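Local coordinates for virulent strain associated lipoprotein (Borreliella spielmanii A14S, PDB 6FZZ) that is an outer surface lipoprotein of the pFam54 family that may bind glutathione, as its Borrelia burgdorferi relative does, and probably aids colonisation of the mammalian host, at residues A75-I83 / F109-D120. Sequence-based numbering, arbitrary orientation.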
ATOM      1  N   ALA A  75      -0.054  -1.138 -12.986  1.00 22.62           N
ATOM      2  CA  ALA A  75      -0.897  -0.748 -11.825  1.00 22.46           C
ATOM      3  C   ALA A  75      -0.385  -1.378 -10.526  1.00 20.93           C
ATOM      4  O   ALA A  75      -0.266  -0.699  -9.472  1.00 19.50           O
ATOM      5  CB  ALA A  75      -2.369  -1.075 -12.089  1.00 21.19           C
ATOM      6  N   TYR A  76      -0.074  -2.672 -10.584  1.00 18.95           N
ATOM      7  CA  TYR A  76       0.383  -3.428  -9.397  1.00 18.98           C
ATOM      8  C   TYR A  76       1.718  -2.784  -8.968  1.00 19.45           C
ATOM      9  O   TYR A  76       1.943  -2.531  -7.789  1.00 22.36           O
ATOM     10  CB  TYR A  76       0.576  -4.910  -9.762  1.00 19.15           C
ATOM     11  CG  TYR A  76       0.886  -5.841  -8.638  1.00 20.38           C
ATOM     12  CD1 TYR A  76       2.084  -5.739  -7.903  1.00 20.49           C
ATOM     13  CD2 TYR A  76      -0.006  -6.901  -8.330  1.00 19.55           C
ATOM     14  CE1 TYR A  76       2.353  -6.623  -6.865  1.00 21.81           C
ATOM     15  CE2 TYR A  76       0.247  -7.749  -7.272  1.00 20.88           C
ATOM     16  CZ  TYR A  76       1.437  -7.616  -6.568  1.00 21.46           C
ATOM     17  OH  TYR A  76       1.665  -8.498  -5.566  1.00 22.13           O
ATOM     18  N   ARG A  77       2.626  -2.515  -9.921  1.00 19.34           N
ATOM     19  CA  ARG A  77       3.887  -1.844  -9.554  1.00 18.95           C
ATOM     20  C   ARG A  77       3.707  -0.471  -8.911  1.00 17.76           C
ATOM     21  O   ARG A  77       4.372  -0.141  -7.919  1.00 18.78           O
ATOM     22  CB  ARG A  77       4.825  -1.725 -10.749  1.00 19.00           C
ATOM     23  CG  ARG A  77       5.298  -3.063 -11.197  1.00 19.13           C
ATOM     24  CD  ARG A  77       6.581  -2.996 -12.046  1.00 19.54           C
ATOM     25  NE  ARG A  77       6.546  -2.125 -13.269  1.00 20.27           N
ATOM     26  CZ  ARG A  77       6.165  -2.507 -14.480  1.00 20.99           C
ATOM     27  NH1 ARG A  77       5.620  -3.680 -14.676  1.00 19.60           N
ATOM     28  NH2 ARG A  77       6.269  -1.678 -15.505  1.00 20.41           N
ATOM     29  N   LYS A  78       2.870   0.350  -9.513  1.00 19.73           N
ATOM     30  CA  LYS A  78       2.532   1.651  -8.965  1.00 20.63           C
ATOM     31  C   LYS A  78       2.001   1.527  -7.531  1.00 20.73           C
ATOM     32  O   LYS A  78       2.404   2.289  -6.693  1.00 17.37           O
ATOM     33  CB  LYS A  78       1.478   2.315  -9.864  1.00 24.30           C
ATOM     34  CG  LYS A  78       0.984   3.674  -9.428  1.00 30.00           C
ATOM     35  CD  LYS A  78      -0.233   4.173 -10.222  1.00 34.60           C
ATOM     36  CE  LYS A  78      -1.539   3.620  -9.660  1.00 49.08           C
ATOM     37  NZ  LYS A  78      -1.798   4.004  -8.235  1.00 44.27           N
ATOM     38  N   LEU A  79       1.129   0.547  -7.252  1.00 21.21           N
ATOM     39  CA  LEU A  79       0.601   0.350  -5.885  1.00 21.11           C
ATOM     40  C   LEU A  79       1.745  -0.086  -4.967  1.00 19.09           C
ATOM     41  O   LEU A  79       1.761   0.251  -3.763  1.00 20.83           O
ATOM     42  CB  LEU A  79      -0.515  -0.638  -5.885  1.00 22.74           C
ATOM     43  CG  LEU A  79      -1.806  -0.158  -6.618  1.00 24.25           C
ATOM     44  CD1 LEU A  79      -2.817  -1.264  -6.744  1.00 26.86           C
ATOM     45  CD2 LEU A  79      -2.498   1.031  -5.905  1.00 25.37           C
ATOM     46  N   THR A  80       2.700  -0.830  -5.526  1.00 19.59           N
ATOM     47  CA  THR A  80       3.914  -1.222  -4.791  1.00 20.19           C
ATOM     48  C   THR A  80       4.759  -0.011  -4.344  1.00 21.28           C
ATOM     49  O   THR A  80       5.177   0.079  -3.193  1.00 21.93           O
ATOM     50  CB  THR A  80       4.774  -2.250  -5.597  1.00 20.07           C
ATOM     51  OG1 THR A  80       4.010  -3.440  -5.878  1.00 18.35           O
ATOM     52  CG2 THR A  80       5.992  -2.659  -4.767  1.00 19.74           C
ATOM     53  N   TYR A  81       5.004   0.919  -5.279  1.00 21.00           N
ATOM     54  CA  TYR A  81       5.739   2.156  -5.002  1.00 21.00           C
ATOM     55  C   TYR A  81       4.979   2.986  -3.932  1.00 21.76           C
ATOM     56  O   TYR A  81       5.584   3.672  -3.097  1.00 22.30           O
ATOM     57  CB  TYR A  81       5.913   2.949  -6.307  1.00 22.81           C
ATOM     58  CG  TYR A  81       6.615   2.141  -7.394  1.00 22.36           C
ATOM     59  CD1 TYR A  81       7.607   1.226  -7.050  1.00 22.39           C
ATOM     60  CD2 TYR A  81       6.345   2.332  -8.738  1.00 21.03           C
ATOM     61  CE1 TYR A  81       8.251   0.501  -8.006  1.00 22.66           C
ATOM     62  CE2 TYR A  81       7.002   1.607  -9.722  1.00 19.97           C
ATOM     63  CZ  TYR A  81       7.943   0.689  -9.342  1.00 20.68           C
ATOM     64  OH  TYR A  81       8.670  -0.085 -10.232  1.00 21.62           O
ATOM     65  N   GLY A  82       3.657   2.892  -3.951  1.00 19.97           N
ATOM     66  CA  GLY A  82       2.841   3.564  -2.953  1.00 22.45           C
ATOM     67  C   GLY A  82       3.010   3.024  -1.524  1.00 23.53           C
ATOM     68  O   GLY A  82       3.213   3.796  -0.600  1.00 22.11           O
ATOM     69  N   ILE A  83       2.907   1.714  -1.356  1.00 21.89           N
ATOM     70  CA  ILE A  83       2.953   1.095  -0.050  1.00 24.36           C
ATOM     71  C   ILE A  83       4.387   1.088   0.464  1.00 26.05           C
ATOM     72  O   ILE A  83       4.632   1.205   1.685  1.00 24.46           O
ATOM     73  CB  ILE A  83       2.332  -0.344  -0.048  1.00 26.39           C
ATOM     74  CG1 ILE A  83       2.133  -0.847   1.404  1.00 28.78           C
ATOM     75  CG2 ILE A  83       3.186  -1.375  -0.764  1.00 25.18           C
ATOM     76  CD1 ILE A  83       1.063  -0.119   2.160  1.00 28.81           C
ATOM     77  N   PHE A 109       3.515  -9.405  -1.026  1.00 18.27           N
ATOM     78  CA  PHE A 109       3.247  -8.401  -2.054  1.00 18.96           C
ATOM     79  C   PHE A 109       1.757  -8.361  -2.384  1.00 20.05           C
ATOM     80  O   PHE A 109       1.154  -7.277  -2.419  1.00 18.74           O
ATOM     81  CB  PHE A 109       4.119  -8.568  -3.316  1.00 20.54           C
ATOM     82  CG  PHE A 109       5.514  -7.999  -3.148  1.00 21.29           C
ATOM     83  CD1 PHE A 109       6.525  -8.750  -2.539  1.00 23.35           C
ATOM     84  CD2 PHE A 109       5.803  -6.725  -3.600  1.00 23.07           C
ATOM     85  CE1 PHE A 109       7.793  -8.217  -2.374  1.00 23.87           C
ATOM     86  CE2 PHE A 109       7.084  -6.208  -3.453  1.00 23.83           C
ATOM     87  CZ  PHE A 109       8.050  -6.941  -2.809  1.00 22.10           C
ATOM     88  N   ASN A 110       1.120  -9.505  -2.556  1.00 21.13           N
ATOM     89  CA  ASN A 110      -0.304  -9.453  -2.933  1.00 23.46           C
ATOM     90  C   ASN A 110      -1.172  -8.802  -1.837  1.00 22.20           C
ATOM     91  O   ASN A 110      -2.163  -8.082  -2.124  1.00 21.16           O
ATOM     92  CB  ASN A 110      -0.849 -10.852  -3.287  1.00 22.64           C
ATOM     93  CG  ASN A 110      -0.313 -11.392  -4.609  1.00 28.78           C
ATOM     94  OD1 ASN A 110       0.184 -10.672  -5.497  1.00 26.72           O
ATOM     95  ND2 ASN A 110      -0.477 -12.717  -4.783  1.00 27.52           N
ATOM     96  N   THR A 111      -0.826  -9.098  -0.596  1.00 21.97           N
ATOM     97  CA  THR A 111      -1.580  -8.605   0.532  1.00 25.37           C
ATOM     98  C   THR A 111      -1.412  -7.084   0.639  1.00 22.75           C
ATOM     99  O   THR A 111      -2.416  -6.384   0.792  1.00 19.85           O
ATOM    100  CB  THR A 111      -1.247  -9.344   1.872  1.00 25.42           C
ATOM    101  OG1 THR A 111      -1.438 -10.733   1.725  1.00 24.93           O
ATOM    102  CG2 THR A 111      -2.196  -8.914   2.964  1.00 28.38           C
ATOM    103  N   SER A 112      -0.168  -6.604   0.493  1.00 21.41           N
ATOM    104  CA  SER A 112       0.216  -5.210   0.654  1.00 21.08           C
ATOM    105  C   SER A 112      -0.407  -4.385  -0.439  1.00 21.73           C
ATOM    106  O   SER A 112      -0.947  -3.299  -0.193  1.00 22.94           O
ATOM    107  CB  SER A 112       1.791  -5.043   0.493  1.00 21.56           C
ATOM    108  OG  SER A 112       2.348  -5.809   1.449  1.00 23.64           O
ATOM    109  N   ILE A 113      -0.343  -4.900  -1.660  1.00 20.77           N
ATOM    110  CA  ILE A 113      -0.827  -4.182  -2.811  1.00 21.99           C
ATOM    111  C   ILE A 113      -2.360  -4.163  -2.830  1.00 21.92           C
ATOM    112  O   ILE A 113      -2.950  -3.243  -3.359  1.00 20.74           O
ATOM    113  CB  ILE A 113      -0.162  -4.761  -4.097  1.00 23.76           C
ATOM    114  CG1 ILE A 113       1.144  -4.038  -4.382  1.00 24.36           C
ATOM    115  CG2 ILE A 113      -1.073  -4.785  -5.271  1.00 28.57           C
ATOM    116  CD1 ILE A 113       2.239  -4.382  -3.382  1.00 30.31           C
ATOM    117  N   THR A 114      -3.021  -5.166  -2.252  1.00 20.95           N
ATOM    118  CA  THR A 114      -4.443  -5.135  -2.133  1.00 20.50           C
ATOM    119  C   THR A 114      -4.868  -4.012  -1.157  1.00 23.44           C
ATOM    120  O   THR A 114      -5.797  -3.229  -1.445  1.00 21.42           O
ATOM    121  CB  THR A 114      -4.993  -6.521  -1.688  1.00 22.86           C
ATOM    122  OG1 THR A 114      -4.631  -7.485  -2.650  1.00 21.33           O
ATOM    123  CG2 THR A 114      -6.541  -6.539  -1.500  1.00 22.62           C
ATOM    124  N   LEU A 115      -4.167  -3.911  -0.034  1.00 21.96           N
ATOM    125  CA  LEU A 115      -4.416  -2.867   0.937  1.00 22.73           C
ATOM    126  C   LEU A 115      -4.244  -1.477   0.231  1.00 22.00           C
ATOM    127  O   LEU A 115      -5.140  -0.630   0.245  1.00 19.49           O
ATOM    128  CB  LEU A 115      -3.475  -3.038   2.152  1.00 21.36           C
ATOM    129  CG  LEU A 115      -3.660  -2.001   3.277  1.00 26.94           C
ATOM    130  CD1 LEU A 115      -2.894  -2.416   4.525  1.00 29.45           C
ATOM    131  CD2 LEU A 115      -3.164  -0.622   2.862  1.00 30.28           C
ATOM    132  N   GLU A 116      -3.121  -1.310  -0.471  1.00 22.05           N
ATOM    133  CA  GLU A 116      -2.868  -0.069  -1.165  1.00 21.51           C
ATOM    134  C   GLU A 116      -3.925   0.224  -2.204  1.00 19.60           C
ATOM    135  O   GLU A 116      -4.374   1.378  -2.353  1.00 20.11           O
ATOM    136  CB  GLU A 116      -1.499  -0.045  -1.764  1.00 21.73           C
ATOM    137  CG  GLU A 116      -1.150   1.335  -2.273  1.00 24.14           C
ATOM    138  CD  GLU A 116      -0.632   2.263  -1.193  1.00 24.98           C
ATOM    139  OE1 GLU A 116      -0.337   1.821  -0.052  1.00 30.50           O
ATOM    140  OE2 GLU A 116      -0.450   3.439  -1.526  1.00 27.65           O
ATOM    141  N   GLY A 117      -4.371  -0.813  -2.892  1.00 17.25           N
ATOM    142  CA  GLY A 117      -5.353  -0.677  -3.918  1.00 17.30           C
ATOM    143  C   GLY A 117      -6.670  -0.207  -3.333  1.00 18.15           C
ATOM    144  O   GLY A 117      -7.424   0.459  -3.999  1.00 20.59           O
ATOM    145  N   ASN A 118      -6.947  -0.535  -2.077  1.00 18.09           N
ATOM    146  CA  ASN A 118      -8.190  -0.093  -1.463  1.00 17.64           C
ATOM    147  C   ASN A 118      -8.102   1.385  -1.167  1.00 17.10           C
ATOM    148  O   ASN A 118      -9.085   2.113  -1.245  1.00 18.73           O
ATOM    149  CB  ASN A 118      -8.534  -0.906  -0.200  1.00 18.76           C
ATOM    150  CG  ASN A 118      -8.967  -2.327  -0.526  1.00 21.97           C
ATOM    151  OD1 ASN A 118      -9.465  -2.575  -1.621  1.00 19.27           O
ATOM    152  ND2 ASN A 118      -8.792  -3.260   0.437  1.00 22.37           N
ATOM    153  N   ILE A 119      -6.936   1.813  -0.731  1.00 17.39           N
ATOM    154  CA  ILE A 119      -6.684   3.249  -0.519  1.00 19.86           C
ATOM    155  C   ILE A 119      -6.786   4.034  -1.820  1.00 18.43           C
ATOM    156  O   ILE A 119      -7.428   5.077  -1.873  1.00 19.59           O
ATOM    157  CB  ILE A 119      -5.321   3.477   0.166  1.00 20.28           C
ATOM    158  CG1 ILE A 119      -5.472   3.033   1.618  1.00 24.70           C
ATOM    159  CG2 ILE A 119      -4.910   4.946   0.099  1.00 24.38           C
ATOM    160  CD1 ILE A 119      -4.201   2.892   2.384  1.00 28.52           C
ATOM    161  N   ASP A 120      -6.116   3.549  -2.837  1.00 18.32           N
ATOM    162  CA  ASP A 120      -6.108   4.201  -4.180  1.00 20.16           C
ATOM    163  C   ASP A 120      -7.520   4.357  -4.728  1.00 20.13           C
ATOM    164  O   ASP A 120      -7.901   5.429  -5.215  1.00 19.77           O
ATOM    165  CB  ASP A 120      -5.303   3.342  -5.134  1.00 23.73           C
ATOM    166  CG  ASP A 120      -5.002   4.081  -6.441  1.00 30.05           C
ATOM    167  OD1 ASP A 120      -4.240   5.056  -6.421  1.00 33.27           O
ATOM    168  OD2 ASP A 120      -5.641   3.774  -7.420  1.00 30.57           O
TER
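I113 of helix 105-126 pushes into helix 71-83 as a knob among Y76, L79, T80 and I83, and L79 and I83 return the fit in holes of their own, so this is knobs-into-holes packing inside the all-helical pFam54 fold. The helix segments run almost perpendicular (87°) with their axes 8.8 Å apart, and the closest CA atoms are those of L79 and I113.

Both branches of I113 meet the Y76 ring. CG2 sits over the centre of one face, 3.8 Å from the centroid, a CH-pi contact only 9° off the ring normal; CG1 touches CE1 of the ring and carries CD1 on to T80, 3.2 Å from OG1. That hydroxyl donates to the backbone O of Y76, which also accepts from T80 N. Y76 OH donates to N110 OD1 at 2.6 Å; the first torsion, which sets CG opposite the backbone N, carries the ring there, and the ring and amide planes stand 76° apart. The T80 methyl CG2 meets the in-plane edge of the F109 ring at CE2.

L79 nestles among I113, E116, G117 and D120, its CD1 lying 3.8 Å from G117 CA. E116 and I83 lie alongside, pointing opposite ways, and a kink at the second torsion of E116 brings OE1 to 3.3 Å from I83 CD1. This buried carboxylate is balanced by a salt bridge from K155 NZ of helix 138-170 to OE2 that probably favours the charged form. I83 also touches L115, which packs on I158 of that same helix.

At the D120 end of the interface, D120 OD1 pairs with R33 of helix 15-41, and K78, folding back near its end, adds a weak salt-bridging hydrogen bond from NZ to this oxygen at 3.2 Å.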